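Local coordinates for protein suppressor of fused homolog (Drosophila melanogaster, PDB 6LPH) that probably binds and sequesters Gli-type transcription factors, as SUFU family members do, at residues Asn172-Gln177 / Gly214-Leu219. Residues are numbered along the deposited sequence; the frame is centred on the assembly and turned at random.
Sequences NLLVAQ and GVLNFL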
ATOM      1  N   ASN A 172       5.379  -5.416 -10.957  1.00 11.83           N
ATOM      2  CA  ASN A 172       4.648  -6.529 -10.356  1.00 11.32           C
ATOM      3  C   ASN A 172       4.773  -6.411  -8.868  1.00 11.27           C
ATOM      4  O   ASN A 172       5.538  -5.555  -8.369  1.00 10.91           O
ATOM      5  CB  ASN A 172       5.229  -7.876 -10.853  1.00 12.33           C
ATOM      6  CG  ASN A 172       5.087  -8.055 -12.366  1.00 14.67           C
ATOM      7  OD1 ASN A 172       6.064  -7.908 -13.116  1.00 20.08           O
ATOM      8  ND2 ASN A 172       3.898  -8.351 -12.818  1.00 11.45           N
ATOM      9  N   LEU A 173       4.005  -7.235  -8.139  1.00 11.42           N
ATOM     10  CA  LEU A 173       3.868  -7.050  -6.709  1.00 12.17           C
ATOM     11  C   LEU A 173       4.028  -8.347  -5.997  1.00 11.94           C
ATOM     12  O   LEU A 173       3.598  -9.376  -6.505  1.00 14.03           O
ATOM     13  CB  LEU A 173       2.452  -6.536  -6.360  1.00 13.54           C
ATOM     14  CG  LEU A 173       2.139  -5.228  -7.095  1.00 16.13           C
ATOM     15  CD1 LEU A 173       0.649  -4.974  -7.125  1.00 16.99           C
ATOM     16  CD2 LEU A 173       2.932  -4.095  -6.443  1.00 14.61           C
ATOM     17  N   LEU A 174       4.642  -8.308  -4.816  1.00 11.58           N
ATOM     18  CA  LEU A 174       4.524  -9.438  -3.853  1.00 11.69           C
ATOM     19  C   LEU A 174       3.800  -8.908  -2.665  1.00 12.69           C
ATOM     20  O   LEU A 174       3.740  -7.695  -2.493  1.00 12.48           O
ATOM     21  CB  LEU A 174       5.887 -10.020  -3.400  1.00 10.86           C
ATOM     22  CG  LEU A 174       6.808 -10.510  -4.519  1.00 12.25           C
ATOM     23  CD1 LEU A 174       8.107 -11.146  -3.975  1.00 12.90           C
ATOM     24  CD2 LEU A 174       6.024 -11.487  -5.391  1.00 13.83           C
ATOM     25  N   VAL A 175       3.264  -9.824  -1.838  1.00 14.96           N
ATOM     26  CA  VAL A 175       2.492  -9.472  -0.646  1.00 15.43           C
ATOM     27  C   VAL A 175       3.203  -9.956   0.621  1.00 14.80           C
ATOM     28  O   VAL A 175       3.520 -11.135   0.764  1.00 14.60           O
ATOM     29  CB  VAL A 175       1.054 -10.043  -0.686  1.00 16.10           C
ATOM     30  CG1 VAL A 175       0.256  -9.622   0.561  1.00 15.17           C
ATOM     31  CG2 VAL A 175       0.343  -9.584  -1.956  1.00 15.83           C
ATOM     32  N   ALA A 176       3.489  -9.010   1.516  1.00 14.73           N
ATOM     33  CA  ALA A 176       4.156  -9.306   2.782  1.00 14.06           C
ATOM     34  C   ALA A 176       3.277  -8.848   3.927  1.00 14.03           C
ATOM     35  O   ALA A 176       2.327  -8.076   3.717  1.00 13.06           O
ATOM     36  CB  ALA A 176       5.525  -8.606   2.842  1.00 15.63           C
ATOM     37  N   GLN A 177       3.565  -9.341   5.135  1.00 16.09           N
ATOM     38  CA  GLN A 177       2.880  -8.830   6.304  1.00 15.86           C
ATOM     39  C   GLN A 177       3.511  -7.473   6.613  1.00 14.05           C
ATOM     40  O   GLN A 177       4.727  -7.360   6.630  1.00 15.22           O
ATOM     41  CB  GLN A 177       3.039  -9.754   7.504  1.00 17.08           C
ATOM     42  CG  GLN A 177       2.238  -9.211   8.684  1.00 19.81           C
ATOM     43  CD  GLN A 177       2.352 -10.085   9.895  1.00 25.98           C
ATOM     44  OE1 GLN A 177       3.269 -10.897  10.016  1.00 38.05           O
ATOM     45  NE2 GLN A 177       1.424  -9.931  10.797  1.00 32.34           N
ATOM     46  N   GLY A 214      10.170 -16.796   0.357  1.00 16.62           N
ATOM     47  CA  GLY A 214      11.625 -16.942   0.165  1.00 16.73           C
ATOM     48  C   GLY A 214      12.223 -15.766  -0.623  1.00 17.03           C
ATOM     49  O   GLY A 214      13.319 -15.282  -0.303  1.00 16.60           O
ATOM     50  N   VAL A 215      11.514 -15.286  -1.643  1.00 16.19           N
ATOM     51  CA  VAL A 215      11.956 -14.064  -2.361  1.00 16.04           C
ATOM     52  C   VAL A 215      11.883 -12.806  -1.457  1.00 15.26           C
ATOM     53  O   VAL A 215      12.806 -11.975  -1.465  1.00 14.37           O
ATOM     54  CB  VAL A 215      11.186 -13.841  -3.692  1.00 16.19           C
ATOM     55  CG1 VAL A 215      11.632 -12.554  -4.362  1.00 16.56           C
ATOM     56  CG2 VAL A 215      11.379 -15.025  -4.635  1.00 15.54           C
ATOM     57  N   LEU A 216      10.800 -12.660  -0.689  1.00 14.18           N
ATOM     58  CA  LEU A 216      10.694 -11.523   0.256  1.00 14.21           C
ATOM     59  C   LEU A 216      11.842 -11.549   1.264  1.00 15.77           C
ATOM     60  O   LEU A 216      12.403 -10.497   1.608  1.00 15.36           O
ATOM     61  CB  LEU A 216       9.371 -11.548   1.016  1.00 15.46           C
ATOM     62  CG  LEU A 216       8.149 -11.241   0.144  1.00 15.46           C
ATOM     63  CD1 LEU A 216       6.851 -11.534   0.876  1.00 16.92           C
ATOM     64  CD2 LEU A 216       8.174  -9.814  -0.415  1.00 14.31           C
ATOM     65  N   ASN A 217      12.193 -12.755   1.720  1.00 15.94           N
ATOM     66  CA  ASN A 217      13.276 -12.920   2.670  1.00 17.95           C
ATOM     67  C   ASN A 217      14.594 -12.458   2.089  1.00 18.71           C
ATOM     68  O   ASN A 217      15.393 -11.825   2.810  1.00 19.71           O
ATOM     69  CB  ASN A 217      13.409 -14.370   3.123  1.00 21.71           C
ATOM     70  CG  ASN A 217      12.448 -14.728   4.243  1.00 29.04           C
ATOM     71  OD1 ASN A 217      11.959 -13.853   4.966  1.00 34.18           O
ATOM     72  ND2 ASN A 217      12.172 -16.029   4.400  1.00 37.37           N
ATOM     73  N   PHE A 218      14.811 -12.751   0.797  1.00 16.92           N
ATOM     74  CA  PHE A 218      16.008 -12.267   0.081  1.00 17.99           C
ATOM     75  C   PHE A 218      16.046 -10.742   0.048  1.00 17.77           C
ATOM     76  O   PHE A 218      17.082 -10.140   0.344  1.00 17.76           O
ATOM     77  CB  PHE A 218      16.050 -12.767  -1.375  1.00 20.02           C
ATOM     78  CG  PHE A 218      16.334 -14.237  -1.531  1.00 21.55           C
ATOM     79  CD1 PHE A 218      17.025 -14.965  -0.542  1.00 23.61           C
ATOM     80  CD2 PHE A 218      15.932 -14.900  -2.706  1.00 21.19           C
ATOM     81  CE1 PHE A 218      17.293 -16.324  -0.717  1.00 24.67           C
ATOM     82  CE2 PHE A 218      16.208 -16.256  -2.890  1.00 24.21           C
ATOM     83  CZ  PHE A 218      16.873 -16.967  -1.887  1.00 28.02           C
ATOM     84  N   LEU A 219      14.916 -10.128  -0.326  1.00 15.33           N
ATOM     85  CA  LEU A 219      14.783  -8.661  -0.411  1.00 15.56           C
ATOM     86  C   LEU A 219      15.063  -7.927   0.902  1.00 14.95           C
ATOM     87  O   LEU A 219      15.626  -6.827   0.901  1.00 14.93           O
ATOM     88  CB  LEU A 219      13.392  -8.280  -0.942  1.00 14.96           C
ATOM     89  CG  LEU A 219      13.033  -8.737  -2.372  1.00 15.16           C
ATOM     90  CD1 LEU A 219      11.543  -8.541  -2.641  1.00 16.28           C
ATOM     91  CD2 LEU A 219      13.849  -7.973  -3.406  1.00 16.67           C
TER
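Residues 172-177 of strand 172-186 and the C-terminal turns of helix 201-219 meet almost perpendicularly, at 83° between their N-to-C directions, with segment axes 9.4 Å apart at their closest. The backbones come nearest at Ala176 and Leu216, whose CA atoms lie 7.4 Å apart, and no hydrogen bond links the two segments. What joins them is a small set of aliphatic groups, a compact example of a helix packed on one face of a sheet.

Leu216 buries the largest share of surface, closely followed by Leu174, and sets its two methyls on Leu174 and Ala176, the residues flanking Val175, whose own CB atoms point toward the helix. Its chi1 of -69° places CG beside the backbone N. CD1 rests against CB of Ala176 at 3.8 Å and also approaches the intervening backbone, 3.4 Å from the carbonyl O of Val175. CD2 lies against both CB and CD1 of Leu174, the two leucine side chains running alongside each other and pointing opposite ways. Val215 meets Leu174 nearly perpendicularly, with its CG1 3.8 Å from Leu174 CD1. That methyl of Leu174 is thus touched by two successive residues of the helix.

Leu174 also reaches Ala207, farther back on the same helix, and Val199 of the adjacent strand, whereas the CB of Val175 points away from the helix and its side chain packs on Cys194 and Ile196. With only apolar side-chain contacts and no hydrogen bond across it, this buried contact joins the end of helix 201-219 to the mixed sheet of the SUFU-family region through dispersion and the burial of aliphatic surface.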